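Local coordinates for protein nine-heme cytochrome c (Desulfovibrio desulfuricans, PDB 1OFW) that carries electrons through nine haem c groups and may form part of a transmembrane redox complex that passes electrons to the cytoplasm for sulfate reduction, at residues E107-C111 against R207-D211; V172-L176 against R198-T202. All blocks are in the same frame, centred on the assembly; numbering follows the deposited sequence.

Interaction 1. Residues E107-C111 against R207-D211; sequences ERREC and RIKDD. With HEC (heme c), chain F.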
ATOM      1  N   GLU A 107       7.798   7.113  -5.926  1.00 19.06           N
ATOM      2  CA  GLU A 107       8.507   7.487  -7.126  1.00 18.58           C
ATOM      3  C   GLU A 107       7.623   7.729  -8.334  1.00 22.53           C
ATOM      4  O   GLU A 107       8.133   8.191  -9.371  1.00 27.03           O
ATOM      5  CB  GLU A 107       9.501   6.360  -7.461  1.00 22.50           C
ATOM      6  CG  GLU A 107      10.520   6.158  -6.359  1.00 31.17           C
ATOM      7  CD  GLU A 107      11.529   5.057  -6.633  1.00 42.33           C
ATOM      8  OE1 GLU A 107      11.511   4.477  -7.735  1.00 40.91           O
ATOM      9  OE2 GLU A 107      12.327   4.795  -5.705  1.00 56.59           O
ATOM     10  N   ARG A 108       6.346   7.399  -8.279  1.00 16.83           N
ATOM     11  CA  ARG A 108       5.415   7.519  -9.377  1.00 15.73           C
ATOM     12  C   ARG A 108       4.465   8.704  -9.137  1.00 18.13           C
ATOM     13  O   ARG A 108       3.774   8.704  -8.131  1.00 15.32           O
ATOM     14  CB  ARG A 108       4.571   6.263  -9.577  1.00 18.49           C
ATOM     15  CG  ARG A 108       5.443   5.051  -9.925  1.00 18.01           C
ATOM     16  CD  ARG A 108       4.730   3.729 -10.016  1.00 17.34           C
ATOM     17  NE  ARG A 108       3.514   3.796 -10.803  1.00 18.46           N
ATOM     18  CZ  ARG A 108       2.520   2.919 -10.784  1.00 17.88           C
ATOM     19  NH1 ARG A 108       2.623   1.864 -10.024  1.00 20.58           N
ATOM     20  NH2 ARG A 108       1.465   3.149 -11.550  1.00 19.94           N
ATOM     21  N   ARG A 109       4.482   9.671 -10.043  1.00 16.25           N
ATOM     22  CA  ARG A 109       3.750  10.910  -9.806  1.00 17.65           C
ATOM     23  C   ARG A 109       2.290  10.698  -9.476  1.00 17.39           C
ATOM     24  O   ARG A 109       1.746  11.442  -8.643  1.00 18.28           O
ATOM     25  CB  ARG A 109       3.849  11.800 -11.052  1.00 21.66           C
ATOM     26  CG  ARG A 109       3.632  13.248 -10.789  1.00 26.92           C
ATOM     27  CD  ARG A 109       3.509  14.133 -12.040  1.00 38.37           C
ATOM     28  NE  ARG A 109       2.336  14.966 -11.787  1.00 57.78           N
ATOM     29  CZ  ARG A 109       1.125  15.131 -12.271  1.00 63.26           C
ATOM     30  NH1 ARG A 109       0.640  14.440 -13.301  1.00 63.21           N
ATOM     31  NH2 ARG A 109       0.329  16.053 -11.700  1.00 61.76           N
ATOM     32  N   GLU A 110       1.631   9.734 -10.098  1.00 16.01           N
ATOM     33  CA  GLU A 110       0.189   9.534  -9.919  1.00 16.35           C
ATOM     34  C   GLU A 110      -0.089   9.008  -8.519  1.00 15.02           C
ATOM     35  O   GLU A 110      -1.203   9.138  -8.007  1.00 16.54           O
ATOM     36  CB  GLU A 110      -0.394   8.624 -10.988  1.00 18.56           C
ATOM     37  CG  GLU A 110       0.136   7.217 -11.018  1.00 20.66           C
ATOM     38  CD  GLU A 110       1.318   7.004 -11.937  1.00 25.43           C
ATOM     39  OE1 GLU A 110       2.100   7.913 -12.211  1.00 20.80           O
ATOM     40  OE2 GLU A 110       1.509   5.874 -12.420  1.00 28.51           O
ATOM     41  N   CYS A 111       0.900   8.430  -7.872  1.00 13.66           N
ATOM     42  CA  CYS A 111       0.758   7.911  -6.524  1.00 11.95           C
ATOM     43  C   CYS A 111       1.271   8.855  -5.455  1.00 12.23           C
ATOM     44  O   CYS A 111       0.795   8.830  -4.310  1.00 14.33           O
ATOM     45  CB  CYS A 111       1.573   6.603  -6.408  1.00 13.01           C
ATOM     46  SG  CYS A 111       1.422   5.399  -7.717  1.00 14.41           S
ATOM     47  N   ARG A 207      -6.194   8.563 -12.804  1.00 17.63           N
ATOM     48  CA  ARG A 207      -4.800   8.287 -13.081  1.00 18.96           C
ATOM     49  C   ARG A 207      -4.334   6.915 -12.548  1.00 21.68           C
ATOM     50  O   ARG A 207      -3.236   6.464 -12.946  1.00 22.20           O
ATOM     51  CB  ARG A 207      -3.883   9.331 -12.471  1.00 26.93           C
ATOM     52  CG  ARG A 207      -3.514  10.494 -13.378  1.00 42.29           C
ATOM     53  CD  ARG A 207      -2.614  11.490 -12.596  1.00 49.44           C
ATOM     54  NE  ARG A 207      -3.543  12.266 -11.795  1.00 54.15           N
ATOM     55  CZ  ARG A 207      -3.818  13.552 -11.791  1.00 48.78           C
ATOM     56  NH1 ARG A 207      -3.237  14.458 -12.557  1.00 38.01           N
ATOM     57  NH2 ARG A 207      -4.749  13.938 -10.924  1.00 37.24           N
ATOM     58  N   ILE A 208      -5.120   6.302 -11.666  1.00 17.78           N
ATOM     59  CA  ILE A 208      -4.746   5.006 -11.104  1.00 19.09           C
ATOM     60  C   ILE A 208      -5.770   3.925 -11.350  1.00 21.87           C
ATOM     61  O   ILE A 208      -5.765   2.863 -10.729  1.00 21.04           O
ATOM     62  CB  ILE A 208      -4.546   5.152  -9.582  1.00 16.66           C
ATOM     63  CG1 ILE A 208      -5.776   5.523  -8.810  1.00 14.86           C
ATOM     64  CG2 ILE A 208      -3.441   6.178  -9.335  1.00 18.17           C
ATOM     65  CD1 ILE A 208      -5.701   5.284  -7.321  1.00 16.69           C
ATOM     66  N   LYS A 209      -6.709   4.188 -12.289  1.00 24.47           N
ATOM     67  CA  LYS A 209      -7.862   3.282 -12.344  1.00 26.89           C
ATOM     68  C   LYS A 209      -7.460   1.876 -12.791  1.00 23.69           C
ATOM     69  O   LYS A 209      -8.154   0.906 -12.468  1.00 34.86           O
ATOM     70  CB  LYS A 209      -8.979   3.848 -13.242  1.00 31.22           C
ATOM     71  CG  LYS A 209      -8.645   3.890 -14.716  1.00 36.15           C
ATOM     72  CD  LYS A 209      -9.732   4.657 -15.482  1.00 39.03           C
ATOM     73  CE  LYS A 209      -9.245   4.954 -16.893  1.00 42.27           C
ATOM     74  NZ  LYS A 209     -10.106   5.951 -17.586  1.00 58.83           N
ATOM     75  N   ASP A 210      -6.368   1.697 -13.511  1.00 22.33           N
ATOM     76  CA  ASP A 210      -6.121   0.276 -13.849  1.00 23.89           C
ATOM     77  C   ASP A 210      -4.923  -0.316 -13.141  1.00 27.74           C
ATOM     78  O   ASP A 210      -4.420  -1.412 -13.462  1.00 23.69           O
ATOM     79  CB  ASP A 210      -5.973   0.236 -15.367  1.00 27.96           C
ATOM     80  CG  ASP A 210      -7.302   0.544 -16.038  1.00 28.81           C
ATOM     81  OD1 ASP A 210      -8.339  -0.055 -15.672  1.00 31.16           O
ATOM     82  OD2 ASP A 210      -7.275   1.397 -16.949  1.00 43.73           O
ATOM     83  N   ASP A 211      -4.405   0.387 -12.129  1.00 22.42           N
ATOM     84  CA  ASP A 211      -3.166   0.012 -11.474  1.00 19.35           C
ATOM     85  C   ASP A 211      -3.380  -1.135 -10.509  1.00 18.44           C
ATOM     86  O   ASP A 211      -4.163  -1.072  -9.580  1.00 17.73           O
ATOM     87  CB  ASP A 211      -2.502   1.185 -10.739  1.00 18.08           C
ATOM     88  CG  ASP A 211      -1.122   0.761 -10.277  1.00 18.32           C
ATOM     89  OD1 ASP A 211      -0.136   1.058 -10.996  1.00 24.15           O
ATOM     90  OD2 ASP A 211      -0.993   0.132  -9.212  1.00 19.72           O
TER
HETATM   91 FE   HEC F1297      -2.514   4.346  -2.378  1.00 12.55          FE
HETATM   92  CHA HEC F1297      -2.838   2.673   0.631  1.00 11.54           C
HETATM   93  CHB HEC F1297      -0.381   1.937  -3.468  1.00 12.36           C
HETATM   94  CHC HEC F1297      -2.268   5.901  -5.397  1.00 12.24           C
HETATM   95  CHD HEC F1297      -4.547   6.819  -1.218  1.00  9.47           C
HETATM   96  NA  HEC F1297      -1.773   2.670  -1.588  1.00 10.41           N
HETATM   97  C1A HEC F1297      -1.971   2.166  -0.327  1.00 10.98           C
HETATM   98  C2A HEC F1297      -1.120   1.021  -0.092  1.00 12.83           C
HETATM   99  C3A HEC F1297      -0.411   0.815  -1.233  1.00 13.08           C
HETATM  100  C4A HEC F1297      -0.847   1.822  -2.180  1.00 13.08           C
HETATM  101  CMA HEC F1297       0.664  -0.246  -1.501  1.00 10.73           C
HETATM  102  CAA HEC F1297      -1.061   0.251   1.221  1.00 12.98           C
HETATM  103  CBA HEC F1297      -0.286   1.068   2.305  1.00 15.05           C
HETATM  104  CGA HEC F1297       1.200   0.979   2.070  1.00 20.29           C
HETATM  105  O1A HEC F1297       1.725  -0.147   1.941  1.00 20.75           O
HETATM  106  O2A HEC F1297       1.892   2.009   1.971  1.00 24.67           O
HETATM  107  NB  HEC F1297      -1.523   3.992  -4.087  1.00 12.60           N
HETATM  108  C1B HEC F1297      -0.656   2.951  -4.360  1.00 12.01           C
HETATM  109  C2B HEC F1297      -0.072   3.088  -5.666  1.00 12.76           C
HETATM  110  C3B HEC F1297      -0.583   4.206  -6.212  1.00 13.03           C
HETATM  111  C4B HEC F1297      -1.509   4.762  -5.222  1.00 11.63           C
HETATM  112  CMB HEC F1297       0.969   2.075  -6.215  1.00 13.57           C
HETATM  113  CAB HEC F1297      -0.295   4.842  -7.574  1.00 13.44           C
HETATM  114  CBB HEC F1297      -0.626   3.912  -8.750  1.00 12.76           C
HETATM  115  NC  HEC F1297      -3.237   6.047  -3.130  1.00 11.98           N
HETATM  116  C1C HEC F1297      -3.051   6.485  -4.431  1.00 12.06           C
HETATM  117  C2C HEC F1297      -3.831   7.707  -4.641  1.00 11.51           C
HETATM  118  C3C HEC F1297      -4.430   7.990  -3.469  1.00 13.78           C
HETATM  119  C4C HEC F1297      -4.101   6.937  -2.520  1.00 13.36           C
HETATM  120  CMC HEC F1297      -3.885   8.480  -5.967  1.00 13.76           C
HETATM  121  CAC HEC F1297      -5.272   9.228  -3.114  1.00 13.28           C
HETATM  122  CBC HEC F1297      -6.554   9.388  -3.967  1.00 12.90           C
HETATM  123  ND  HEC F1297      -3.417   4.692  -0.635  1.00 11.32           N
HETATM  124  C1D HEC F1297      -4.267   5.778  -0.359  1.00 12.28           C
HETATM  125  C2D HEC F1297      -4.809   5.626   0.977  1.00 11.60           C
HETATM  126  C3D HEC F1297      -4.350   4.479   1.494  1.00 12.36           C
HETATM  127  C4D HEC F1297      -3.491   3.895   0.489  1.00 10.65           C
HETATM  128  CMD HEC F1297      -5.767   6.642   1.612  1.00 13.59           C
HETATM  129  CAD HEC F1297      -4.675   3.820   2.846  1.00 14.79           C
HETATM  130  CBD HEC F1297      -3.488   3.904   3.850  1.00 22.36           C
HETATM  131  CGD HEC F1297      -3.736   2.884   4.995  1.00 30.98           C
HETATM  132  O1D HEC F1297      -4.603   3.166   5.821  1.00 32.58           O
HETATM  133  O2D HEC F1297      -3.083   1.820   5.051  1.00 52.80           O
HETATM  134  O   HOH W   1      -3.575  10.153  -9.184  1.00 16.95           O
HETATM  135  O   HOH W   2      -1.452   4.383 -12.811  1.00 33.47           O
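Arg108 and Asp211 form a salt bridge beside a covalently attached haem, so that charged groups from two distant parts of the chain close over its thioether arm. The haem is the extra one lying between the two tetrahaem clusters; Cys111 opens its CXXCH attachment motif, with SG 1.8 Å from CAB of the haem. Asp211 OD1 receives Arg108 NH2 at 2.7 Å, lying almost in the guanidinium plane, although the donor stands 39° out of the carboxylate plane. The bond from NH1 to this oxygen is weak, and NH1 also bonds Gln104 OE1. Glu110 OE2 also lies at the guanidinium edge, 2.9 Å from Arg108 NH2, completing a salt-bridge network that should fix the group's rotation. Glu110 gets there through a first torsion of 62°, with CG between backbone N and carbonyl carbon and a bend after it; its CB meanwhile packs on Arg207 CB at 3.9 Å. One guanidinium face lies over Cys111 SG, 4.0 Å from the plane. A water links Glu110 O to Arg207 NE, weakly on the arginine side. The guanidinium groups of Arg109 and Arg207 come near each other with planes 85° apart, but each has a partner elsewhere: Met274 O for Arg109 and a propionate of another haem for Arg207. Beside the charged network, Ile208 CG2 lies 3.7 Å from CBB, the methyl carbon of the haem's thioether arm.

Interaction 2. Residues V172-L176 against R198-T202; sequences VSPML and RRHLT. With HEC (heme c), chain J.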
ATOM      1  N   VAL A 172     -15.755   3.963  -3.992  1.00 16.80           N
ATOM      2  CA  VAL A 172     -17.034   4.636  -4.173  1.00 16.54           C
ATOM      3  C   VAL A 172     -16.835   5.719  -5.205  1.00 16.35           C
ATOM      4  O   VAL A 172     -15.818   6.321  -5.448  1.00 15.85           O
ATOM      5  CB  VAL A 172     -17.589   5.293  -2.902  1.00 22.13           C
ATOM      6  CG1 VAL A 172     -17.992   4.291  -1.834  1.00 35.35           C
ATOM      7  CG2 VAL A 172     -16.568   6.257  -2.313  1.00 20.02           C
ATOM      8  N   SER A 173     -17.986   5.993  -5.847  1.00 19.77           N
ATOM      9  CA  SER A 173     -18.032   7.064  -6.845  1.00 17.56           C
ATOM     10  C   SER A 173     -17.849   8.437  -6.244  1.00 12.73           C
ATOM     11  O   SER A 173     -18.461   8.686  -5.204  1.00 16.38           O
ATOM     12  CB  SER A 173     -19.435   6.927  -7.454  1.00 18.92           C
ATOM     13  OG  SER A 173     -19.589   7.805  -8.526  1.00 25.27           O
ATOM     14  N   PRO A 174     -17.076   9.291  -6.883  1.00 15.72           N
ATOM     15  CA  PRO A 174     -16.974  10.676  -6.397  1.00 16.41           C
ATOM     16  C   PRO A 174     -18.277  11.456  -6.342  1.00 16.99           C
ATOM     17  O   PRO A 174     -18.418  12.490  -5.697  1.00 17.54           O
ATOM     18  CB  PRO A 174     -16.087  11.351  -7.456  1.00 20.76           C
ATOM     19  CG  PRO A 174     -15.231  10.203  -7.954  1.00 23.09           C
ATOM     20  CD  PRO A 174     -16.212   9.052  -8.056  1.00 18.68           C
ATOM     21  N   MET A 175     -19.291  11.044  -7.036  1.00 17.49           N
ATOM     22  CA  MET A 175     -20.653  11.465  -7.049  1.00 19.30           C
ATOM     23  C   MET A 175     -21.319  11.296  -5.684  1.00 23.38           C
ATOM     24  O   MET A 175     -22.307  12.000  -5.456  1.00 20.83           O
ATOM     25  CB  MET A 175     -21.565  10.652  -7.989  1.00 23.69           C
ATOM     26  CG  MET A 175     -21.207  10.734  -9.437  1.00 23.04           C
ATOM     27  SD  MET A 175     -21.327  12.393 -10.050  1.00 35.04           S
ATOM     28  CE  MET A 175     -20.079  12.310 -11.346  1.00 84.78           C
ATOM     29  N   LEU A 176     -20.836  10.386  -4.845  1.00 17.77           N
ATOM     30  CA  LEU A 176     -21.371  10.291  -3.502  1.00 16.44           C
ATOM     31  C   LEU A 176     -20.712  11.204  -2.480  1.00 16.73           C
ATOM     32  O   LEU A 176     -21.057  11.096  -1.297  1.00 17.90           O
ATOM     33  CB  LEU A 176     -21.265   8.839  -3.025  1.00 17.31           C
ATOM     34  CG  LEU A 176     -22.054   7.839  -3.860  1.00 26.86           C
ATOM     35  CD1 LEU A 176     -21.965   6.436  -3.272  1.00 26.68           C
ATOM     36  CD2 LEU A 176     -23.532   8.234  -3.945  1.00 32.43           C
ATOM     37  N   ARG A 198     -14.954  17.306  -5.948  1.00 14.39           N
ATOM     38  CA  ARG A 198     -15.207  16.172  -6.870  1.00 16.00           C
ATOM     39  C   ARG A 198     -14.227  16.125  -8.027  1.00 16.51           C
ATOM     40  O   ARG A 198     -13.760  15.059  -8.470  1.00 15.86           O
ATOM     41  CB  ARG A 198     -16.657  16.198  -7.390  1.00 17.21           C
ATOM     42  CG  ARG A 198     -17.048  14.964  -8.145  1.00 14.72           C
ATOM     43  CD  ARG A 198     -18.527  15.042  -8.532  1.00 18.08           C
ATOM     44  NE  ARG A 198     -19.364  14.950  -7.341  1.00 18.56           N
ATOM     45  CZ  ARG A 198     -20.663  15.273  -7.275  1.00 22.47           C
ATOM     46  NH1 ARG A 198     -21.237  15.728  -8.395  1.00 16.15           N
ATOM     47  NH2 ARG A 198     -21.340  15.134  -6.130  1.00 18.59           N
ATOM     48  N   ARG A 199     -13.857  17.284  -8.553  1.00 14.98           N
ATOM     49  CA  ARG A 199     -12.879  17.379  -9.615  1.00 13.58           C
ATOM     50  C   ARG A 199     -11.549  16.732  -9.165  1.00 16.47           C
ATOM     51  O   ARG A 199     -10.975  15.953  -9.932  1.00 15.09           O
ATOM     52  CB  ARG A 199     -12.658  18.820  -9.973  1.00 16.40           C
ATOM     53  CG  ARG A 199     -11.744  19.070 -11.148  1.00 18.94           C
ATOM     54  CD  ARG A 199     -11.573  20.584 -11.261  1.00 23.57           C
ATOM     55  NE  ARG A 199     -10.623  21.011 -12.267  1.00 29.26           N
ATOM     56  CZ  ARG A 199     -10.965  21.257 -13.535  1.00 33.50           C
ATOM     57  NH1 ARG A 199     -12.196  21.128 -14.021  1.00 31.97           N
ATOM     58  NH2 ARG A 199     -10.002  21.649 -14.362  1.00 34.72           N
ATOM     59  N   HIS A 200     -11.162  17.077  -7.926  1.00 14.62           N
ATOM     60  CA  HIS A 200      -9.929  16.551  -7.321  1.00 13.05           C
ATOM     61  C   HIS A 200      -9.971  15.027  -7.239  1.00 12.59           C
ATOM     62  O   HIS A 200      -9.091  14.333  -7.781  1.00 13.60           O
ATOM     63  CB  HIS A 200      -9.732  17.172  -5.936  1.00 12.57           C
ATOM     64  CG  HIS A 200      -8.870  18.383  -5.939  1.00 12.43           C
ATOM     65  ND1 HIS A 200      -9.312  19.634  -6.365  1.00 13.53           N
ATOM     66  CD2 HIS A 200      -7.559  18.556  -5.587  1.00 12.30           C
ATOM     67  CE1 HIS A 200      -8.298  20.478  -6.259  1.00 14.18           C
ATOM     68  NE2 HIS A 200      -7.202  19.869  -5.784  1.00 14.28           N
ATOM     69  N   LEU A 201     -10.978  14.481  -6.589  1.00 13.14           N
ATOM     70  CA  LEU A 201     -11.054  13.046  -6.343  1.00 12.43           C
ATOM     71  C   LEU A 201     -11.153  12.315  -7.678  1.00 15.89           C
ATOM     72  O   LEU A 201     -10.511  11.288  -7.858  1.00 14.13           O
ATOM     73  CB  LEU A 201     -12.202  12.722  -5.423  1.00 14.59           C
ATOM     74  CG  LEU A 201     -12.414  11.248  -5.069  1.00 15.65           C
ATOM     75  CD1 LEU A 201     -11.176  10.690  -4.378  1.00 15.42           C
ATOM     76  CD2 LEU A 201     -13.624  11.054  -4.208  1.00 19.05           C
ATOM     77  N   THR A 202     -11.945  12.855  -8.597  1.00 15.22           N
ATOM     78  CA  THR A 202     -12.114  12.235  -9.908  1.00 14.33           C
ATOM     79  C   THR A 202     -10.789  12.188 -10.645  1.00 14.07           C
ATOM     80  O   THR A 202     -10.462  11.121 -11.176  1.00 16.42           O
ATOM     81  CB  THR A 202     -13.174  13.000 -10.707  1.00 14.37           C
ATOM     82  OG1 THR A 202     -14.407  12.902 -10.034  1.00 16.63           O
ATOM     83  CG2 THR A 202     -13.401  12.361 -12.075  1.00 18.63           C
TER
HETATM   84 FE   HEC J1301      -5.371  20.607  -5.364  1.00 13.08          FE
HETATM   85  CHA HEC J1301      -5.025  21.518  -8.610  1.00 13.99           C
HETATM   86  CHB HEC J1301      -6.650  23.696  -4.615  1.00 11.68           C
HETATM   87  CHC HEC J1301      -5.730  19.684  -2.113  1.00 12.86           C
HETATM   88  CHD HEC J1301      -4.098  17.494  -6.100  1.00 12.48           C
HETATM   89  NA  HEC J1301      -5.758  22.278  -6.390  1.00 12.87           N
HETATM   90  C1A HEC J1301      -5.553  22.467  -7.756  1.00 14.51           C
HETATM   91  C2A HEC J1301      -5.981  23.795  -8.129  1.00 14.20           C
HETATM   92  C3A HEC J1301      -6.410  24.405  -7.016  1.00 14.58           C
HETATM   93  C4A HEC J1301      -6.294  23.459  -5.929  1.00 11.86           C
HETATM   94  CMA HEC J1301      -6.937  25.830  -6.784  1.00 15.03           C
HETATM   95  CAA HEC J1301      -5.939  24.320  -9.569  1.00 18.97           C
HETATM   96  CBA HEC J1301      -7.276  24.089 -10.289  1.00 27.90           C
HETATM   97  CGA HEC J1301      -8.302  23.130  -9.748  1.00 35.94           C
HETATM   98  O1A HEC J1301      -8.252  21.975 -10.250  1.00 37.60           O
HETATM   99  O2A HEC J1301      -9.177  23.447  -8.886  1.00 31.60           O
HETATM  100  NB  HEC J1301      -5.986  21.521  -3.711  1.00 12.69           N
HETATM  101  C1B HEC J1301      -6.536  22.799  -3.584  1.00 13.62           C
HETATM  102  C2B HEC J1301      -6.937  23.030  -2.212  1.00 12.65           C
HETATM  103  C3B HEC J1301      -6.683  21.907  -1.506  1.00 11.89           C
HETATM  104  C4B HEC J1301      -6.100  20.968  -2.446  1.00 11.06           C
HETATM  105  CMB HEC J1301      -7.533  24.354  -1.738  1.00 15.27           C
HETATM  106  CAB HEC J1301      -6.908  21.603  -0.033  1.00 12.55           C
HETATM  107  CBB HEC J1301      -8.308  21.998   0.490  1.00 13.18           C
HETATM  108  NC  HEC J1301      -4.937  18.946  -4.338  1.00 11.58           N
HETATM  109  C1C HEC J1301      -5.174  18.774  -2.991  1.00 11.97           C
HETATM  110  C2C HEC J1301      -4.707  17.459  -2.547  1.00 12.59           C
HETATM  111  C3C HEC J1301      -4.303  16.836  -3.663  1.00 13.96           C
HETATM  112  C4C HEC J1301      -4.430  17.745  -4.775  1.00 11.08           C
HETATM  113  CMC HEC J1301      -4.700  17.038  -1.067  1.00 11.31           C
HETATM  114  CAC HEC J1301      -3.685  15.436  -3.886  1.00 12.17           C
HETATM  115  CBC HEC J1301      -4.135  14.361  -2.899  1.00 12.08           C
HETATM  116  ND  HEC J1301      -4.721  19.694  -7.021  1.00 13.90           N
HETATM  117  C1D HEC J1301      -4.237  18.397  -7.129  1.00 14.43           C
HETATM  118  C2D HEC J1301      -3.865  18.132  -8.506  1.00 18.42           C
HETATM  119  C3D HEC J1301      -4.101  19.258  -9.206  1.00 16.43           C
HETATM  120  C4D HEC J1301      -4.655  20.231  -8.299  1.00 14.09           C
HETATM  121  CMD HEC J1301      -3.281  16.800  -9.013  1.00 16.94           C
HETATM  122  CAD HEC J1301      -3.788  19.446 -10.706  1.00 15.69           C
HETATM  123  CBD HEC J1301      -5.105  19.313 -11.493  1.00 19.84           C
HETATM  124  CGD HEC J1301      -5.383  17.861 -11.827  1.00 31.50           C
HETATM  125  O1D HEC J1301      -6.319  17.291 -11.222  1.00 34.71           O
HETATM  126  O2D HEC J1301      -4.636  17.328 -12.675  1.00 40.21           O
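Segment 172-176 reaches helix 197-206 through Pro174 and Met175, after a lead-in at Val172, which touches a neighbouring haem and is tied by its backbone to Pro221. Ser173 then closes a tight turn, its carbonyl oxygen accepting the backbone N of Leu176, and this short 3-10 turn sets the Pro174 ring toward the helix and brings the Met175 backbone and SD against Arg198. Pro174 sets its ring against three helical side chains. CB lies 3.8 Å from Arg198 CG and 4.1 Å from Leu201 CD2, while the hydroxyl of Thr202 comes closer, with OG1 3.4 Å from Pro174 CB. That hydroxyl donates its proton to Arg198 O, 2.7 Å from Thr202 OG1, from above the carbonyl plane; the backbone N of Thr202 reaches the same oxygen from the opposite face, so two donors grip it. Pro174 O in turn accepts a weak bond from Arg198 NE, 3.1 Å long and bent to 133°. Arg198 runs outward extended and then turns at its third torsion (-68°), which lays its guanidinium alongside the turn. Met175 lies over one face of that group: its CA stands 3.5 Å above the plane, offset toward the rim, and SD approaches NH1 from the same face. The firmer partner of Arg198 NH2 is Ala177 O, just past the turn. From another side of the helix, His200 NE2 binds a haem iron at 2.0 Å, opposed by His271, and Arg199 NE hydrogen-bonds propionate oxygen O1A of that haem. His197 ligates a different haem, and this helix with axial histidines for two haems belongs to the bis-histidine haem packing of class III cytochromes c.

In the fold
Both contacts lie at the surface, each with one buried residue among those that touch, yet they differ in chemistry. Interaction 1 joins sequence from the two cytochrome c3-like regions around the haem between the clusters, and charge dominates it. Interaction 2 stays local, packing a connecting turn on the second region's helix by proline on aliphatic carbons and an arginine guanidinium laid against Met175, with one weak hydrogen bond; there the iron ligand His200 and propionate partner Arg199 take no part, while Leu201 both packs on Pro174 and touches a haem. The two share a neighbourhood: helix 197-206 supplies one side of interaction 2 and leads directly into loop 207-211 of interaction 1. Their centres are 16 Å apart.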